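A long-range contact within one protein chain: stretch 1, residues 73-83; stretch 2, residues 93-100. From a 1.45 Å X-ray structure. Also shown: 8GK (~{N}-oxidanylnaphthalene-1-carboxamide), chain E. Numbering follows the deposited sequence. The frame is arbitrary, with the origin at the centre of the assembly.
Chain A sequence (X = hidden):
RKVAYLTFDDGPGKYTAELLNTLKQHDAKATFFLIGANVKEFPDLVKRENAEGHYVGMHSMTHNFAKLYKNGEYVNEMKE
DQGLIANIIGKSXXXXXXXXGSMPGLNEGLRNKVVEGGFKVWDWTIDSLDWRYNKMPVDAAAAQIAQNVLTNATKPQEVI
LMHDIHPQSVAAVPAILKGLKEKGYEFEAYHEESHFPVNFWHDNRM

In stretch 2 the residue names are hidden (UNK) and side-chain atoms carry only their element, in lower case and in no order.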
# COMPACT_ATOMS: atom_id res chain seq x y z
N GLU A 73 -10.14 9.31 15.05
CA GLU A 73 -9.81 10.29 14.01
C GLU A 73 -9.54 9.70 12.63
O GLU A 73 -9.18 10.44 11.71
CB GLU A 73 -8.59 11.12 14.42
CG GLU A 73 -8.83 12.01 15.64
CD GLU A 73 -9.87 13.08 15.38
OE1 GLU A 73 -9.98 13.54 14.22
OE2 GLU A 73 -10.57 13.48 16.34
N TYR A 74 -9.71 8.38 12.48
CA TYR A 74 -9.36 7.69 11.23
C TYR A 74 -9.91 8.38 9.99
O TYR A 74 -9.16 8.70 9.05
CB TYR A 74 -9.87 6.25 11.26
CG TYR A 74 -9.40 5.42 10.07
CD1 TYR A 74 -10.16 5.32 8.90
CD2 TYR A 74 -8.20 4.73 10.13
CE1 TYR A 74 -9.72 4.55 7.81
CE2 TYR A 74 -7.76 3.97 9.07
CZ TYR A 74 -8.52 3.88 7.92
OH TYR A 74 -8.07 3.11 6.86
N VAL A 75 -11.22 8.61 9.96
CA VAL A 75 -11.80 9.15 8.74
C VAL A 75 -11.37 10.60 8.53
O VAL A 75 -11.06 10.99 7.40
CB VAL A 75 -13.33 9.03 8.73
CG1 VAL A 75 -13.90 9.64 7.45
CG2 VAL A 75 -13.74 7.56 8.83
N ASN A 76 -11.29 11.38 9.60
CA ASN A 76 -10.81 12.76 9.47
C ASN A 76 -9.40 12.81 8.87
O ASN A 76 -9.13 13.62 7.97
CB ASN A 76 -10.84 13.47 10.83
CG ASN A 76 -12.24 13.69 11.34
OD1 ASN A 76 -13.19 13.79 10.56
ND2 ASN A 76 -12.39 13.78 12.66
N GLU A 77 -8.51 11.95 9.35
CA GLU A 77 -7.14 11.94 8.83
C GLU A 77 -7.10 11.50 7.39
O GLU A 77 -6.33 12.04 6.59
CB GLU A 77 -6.24 11.03 9.66
CG GLU A 77 -5.92 11.61 11.03
CD GLU A 77 -4.64 11.04 11.61
OE1 GLU A 77 -3.80 10.53 10.83
OE2 GLU A 77 -4.45 11.11 12.84
N MET A 78 -7.89 10.49 7.05
CA MET A 78 -7.87 10.01 5.67
C MET A 78 -8.41 11.08 4.71
O MET A 78 -7.89 11.22 3.61
CB MET A 78 -8.66 8.72 5.53
CG MET A 78 -7.99 7.54 6.25
SD MET A 78 -6.30 7.25 5.68
CE MET A 78 -5.83 5.88 6.71
N LYS A 79 -9.41 11.84 5.15
CA LYS A 79 -9.97 12.93 4.35
C LYS A 79 -8.94 14.04 4.17
O LYS A 79 -8.82 14.61 3.08
CB LYS A 79 -11.25 13.49 5.00
CG LYS A 79 -12.12 14.28 4.02
CD LYS A 79 -13.46 14.66 4.62
CE LYS A 79 -14.23 15.61 3.70
NZ LYS A 79 -15.54 16.02 4.29
N GLU A 80 -8.17 14.33 5.21
CA GLU A 80 -7.15 15.38 5.09
C GLU A 80 -6.07 14.96 4.10
O GLU A 80 -5.62 15.76 3.27
CB GLU A 80 -6.53 15.69 6.46
CG GLU A 80 -5.50 16.80 6.38
CD GLU A 80 -4.92 17.18 7.74
OE1 GLU A 80 -5.41 16.68 8.78
OE2 GLU A 80 -3.97 17.99 7.76
N ASP A 81 -5.65 13.71 4.19
CA ASP A 81 -4.63 13.14 3.33
C ASP A 81 -5.13 13.11 1.88
O ASP A 81 -4.41 13.46 0.93
CB ASP A 81 -4.28 11.74 3.85
CG ASP A 81 -2.95 11.20 3.35
OD1 ASP A 81 -2.09 11.96 2.84
OD2 ASP A 81 -2.75 9.97 3.52
N GLN A 82 -6.40 12.73 1.73
CA GLN A 82 -7.05 12.73 0.42
C GLN A 82 -6.94 14.09 -0.27
O GLN A 82 -6.61 14.17 -1.45
CB GLN A 82 -8.51 12.33 0.59
CG GLN A 82 -9.31 12.25 -0.69
CD GLN A 82 -10.77 12.13 -0.41
OE1 GLN A 82 -11.37 13.01 0.22
NE2 GLN A 82 -11.38 11.04 -0.86
N GLY A 83 -7.19 15.15 0.50
CA GLY A 83 -7.14 16.50 -0.05
C GLY A 83 -5.73 16.89 -0.49
O GLY A 83 -5.56 17.55 -1.51
N UNK A 93 -8.56 10.14 -4.13
CA UNK A 93 -8.61 8.68 -4.01
C UNK A 93 -9.60 8.23 -2.97
O UNK A 93 -9.81 8.96 -2.00
c UNK A 93 -6.35 9.52 -3.96
c UNK A 93 -7.24 10.68 -3.75
c UNK A 93 -7.20 8.31 -3.56
N UNK A 94 -10.16 7.03 -3.14
CA UNK A 94 -11.11 6.49 -2.17
C UNK A 94 -10.51 5.41 -1.27
O UNK A 94 -11.04 5.15 -0.20
n UNK A 94 -13.52 10.08 -4.43
c UNK A 94 -12.35 5.92 -2.87
c UNK A 94 -13.16 6.98 -3.64
c UNK A 94 -14.33 9.24 -3.49
c UNK A 94 -13.48 8.18 -2.76
N UNK A 95 -9.42 4.78 -1.69
CA UNK A 95 -8.89 3.64 -0.94
C UNK A 95 -7.92 4.06 0.15
O UNK A 95 -6.99 4.83 -0.08
c UNK A 95 -6.98 0.51 -2.24
c UNK A 95 -8.22 2.64 -1.88
c UNK A 95 -7.80 1.31 -1.23
c UNK A 95 -9.03 0.52 -0.74
N UNK A 96 -8.15 3.54 1.36
CA UNK A 96 -7.28 3.77 2.49
C UNK A 96 -6.68 2.44 2.95
O UNK A 96 -7.26 1.38 2.76
c UNK A 96 -8.85 5.59 3.21
c UNK A 96 -8.05 4.40 3.68
o UNK A 96 -8.94 3.43 4.25
N UNK A 97 -5.49 2.54 3.52
CA UNK A 97 -4.80 1.40 4.16
C UNK A 97 -4.60 1.78 5.62
O UNK A 97 -3.93 2.77 5.92
n UNK A 97 -2.87 -1.87 3.19
n UNK A 97 -2.41 -3.12 1.30
c UNK A 97 -3.49 1.13 3.42
c UNK A 97 -1.99 -2.34 2.30
c UNK A 97 -2.54 -1.06 4.36
n UNK A 97 -0.71 -1.99 2.36
c UNK A 97 -2.36 0.44 4.19
N UNK A 98 -5.21 1.03 6.55
CA UNK A 98 -5.09 1.44 7.96
C UNK A 98 -3.69 1.22 8.51
O UNK A 98 -3.14 0.13 8.39
c UNK A 98 -6.93 -0.10 7.64
c UNK A 98 -6.08 0.51 8.70
c UNK A 98 -6.12 -0.12 6.36
N UNK A 99 -3.12 2.26 9.14
CA UNK A 99 -1.92 1.98 9.91
C UNK A 99 -2.18 0.87 10.94
O UNK A 99 -3.21 0.89 11.61
c UNK A 99 -1.64 3.32 10.59
c UNK A 99 -2.17 4.33 9.62
c UNK A 99 -3.41 3.70 9.05
N UNK A 100 -1.27 -0.09 11.02
CA UNK A 100 -1.36 -1.25 11.93
C UNK A 100 -2.47 -2.22 11.53
O UNK A 100 -2.76 -3.17 12.27
c UNK A 100 0.08 2.55 14.15
c UNK A 100 1.79 0.87 14.24
c UNK A 100 0.84 -0.10 13.94
c UNK A 100 -0.85 1.58 13.86
o UNK A 100 2.33 3.17 14.61
c UNK A 100 -1.53 -0.80 13.39
c UNK A 100 -0.50 0.25 13.75
c UNK A 100 1.40 2.19 14.33
C1 8GK E . 1.42 -0.61 8.71
C2 8GK E . 1.46 -1.71 9.72
C3 8GK E . 2.30 -1.58 10.81
C4 8GK E . 2.34 -2.58 11.77
C5 8GK E . 1.53 -3.71 11.65
C6 8GK E . 0.69 -3.84 10.56
C7 8GK E . 0.65 -2.83 9.59
C8 8GK E . 3.20 -2.43 12.86
C9 8GK E . 4.01 -1.31 12.98
C10 8GK E . 3.96 -0.31 12.02
C11 8GK E . 3.11 -0.45 10.93
O12 8GK E . 0.95 0.45 9.08
N13 8GK E . 1.91 -0.76 7.48
O14 8GK E . 2.49 0.36 6.89

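Position 93 has three side-chain carbons, and one of them lies within bonding distance of the backbone N, so the chain closes into a five-membered ring. That closure identifies Pro93. Its ring CD packs 4.0 Å from CG of Gln82, while its carbonyl O accepts a hydrogen bond from Gln82 NE2 at 2.8 Å, nearly linear with an N-H...O angle of 170°.

Position 94 carries four carbons in a row ending in a nitrogen, the unbranched pattern of Lys94. Its CA-to-CB bond points away from the helix, yet the chain folds back through chi1 and chi2 both in m, bringing CD to 4.0 Å from Gln82 NE2.

At position 95 there are four carbons, forked at the second, which gives Leu95. This side chain lies out of reach of stretch 1, and none of the residue's surface is covered by it.

Position 96 has one carbon bearing an oxygen and a second carbon. This beta-branched hydroxyl is Thr96, with chi1 in p and its CA-to-CB bond toward the helix. OG1 accepts a hydrogen bond from Tyr74 OH at 2.8 Å, and CG2 lies 3.7 Å from Met78 CG.

Position 97 shows three carbons, a nitrogen, then a carbon carrying two more nitrogens: a guanidinium, hence Arg97. Its CA-to-CB bond points away from the helix, and the guanidinium is hydrogen-bonded elsewhere in the structure; what meets the helix is backbone, with O 3.7 Å from Met78 CE.

Position 98 again closes three carbons onto its own N, giving Pro98. Its CG approaches Tyr74 OH to 3.5 Å, and its CB is 3.9 Å from Tyr74 CE2.

Position 99 repeats the closed ring and is Pro99. Its CD lies 4.0 Å from Met78 CE and 4.4 Å from Tyr74 CE2.

Position 100 has one carbon leading to a six-carbon ring that bears an oxygen, the phenol of Tyr100. Its side chain is out of reach of stretch 1, but its backbone N donates a hydrogen bond to O12 of 8GK at 3.0 Å.

The contact follows helical spacing: Tyr74, Met78 and Gln82 recur every four residues, so all three direct CA-to-CB toward stretch 2. The nearest CA pairs run Tyr74 with Pro98, Met78 with Thr96 and Gln82 with Pro93, so the chains advance in opposite senses. A polar bond marks each of the outer helix positions, while Met78 between them supplies apolar packing. Together these contacts bury 350 Å², summed over both sides.

Stretch 2 93-100: PKLTRPPY
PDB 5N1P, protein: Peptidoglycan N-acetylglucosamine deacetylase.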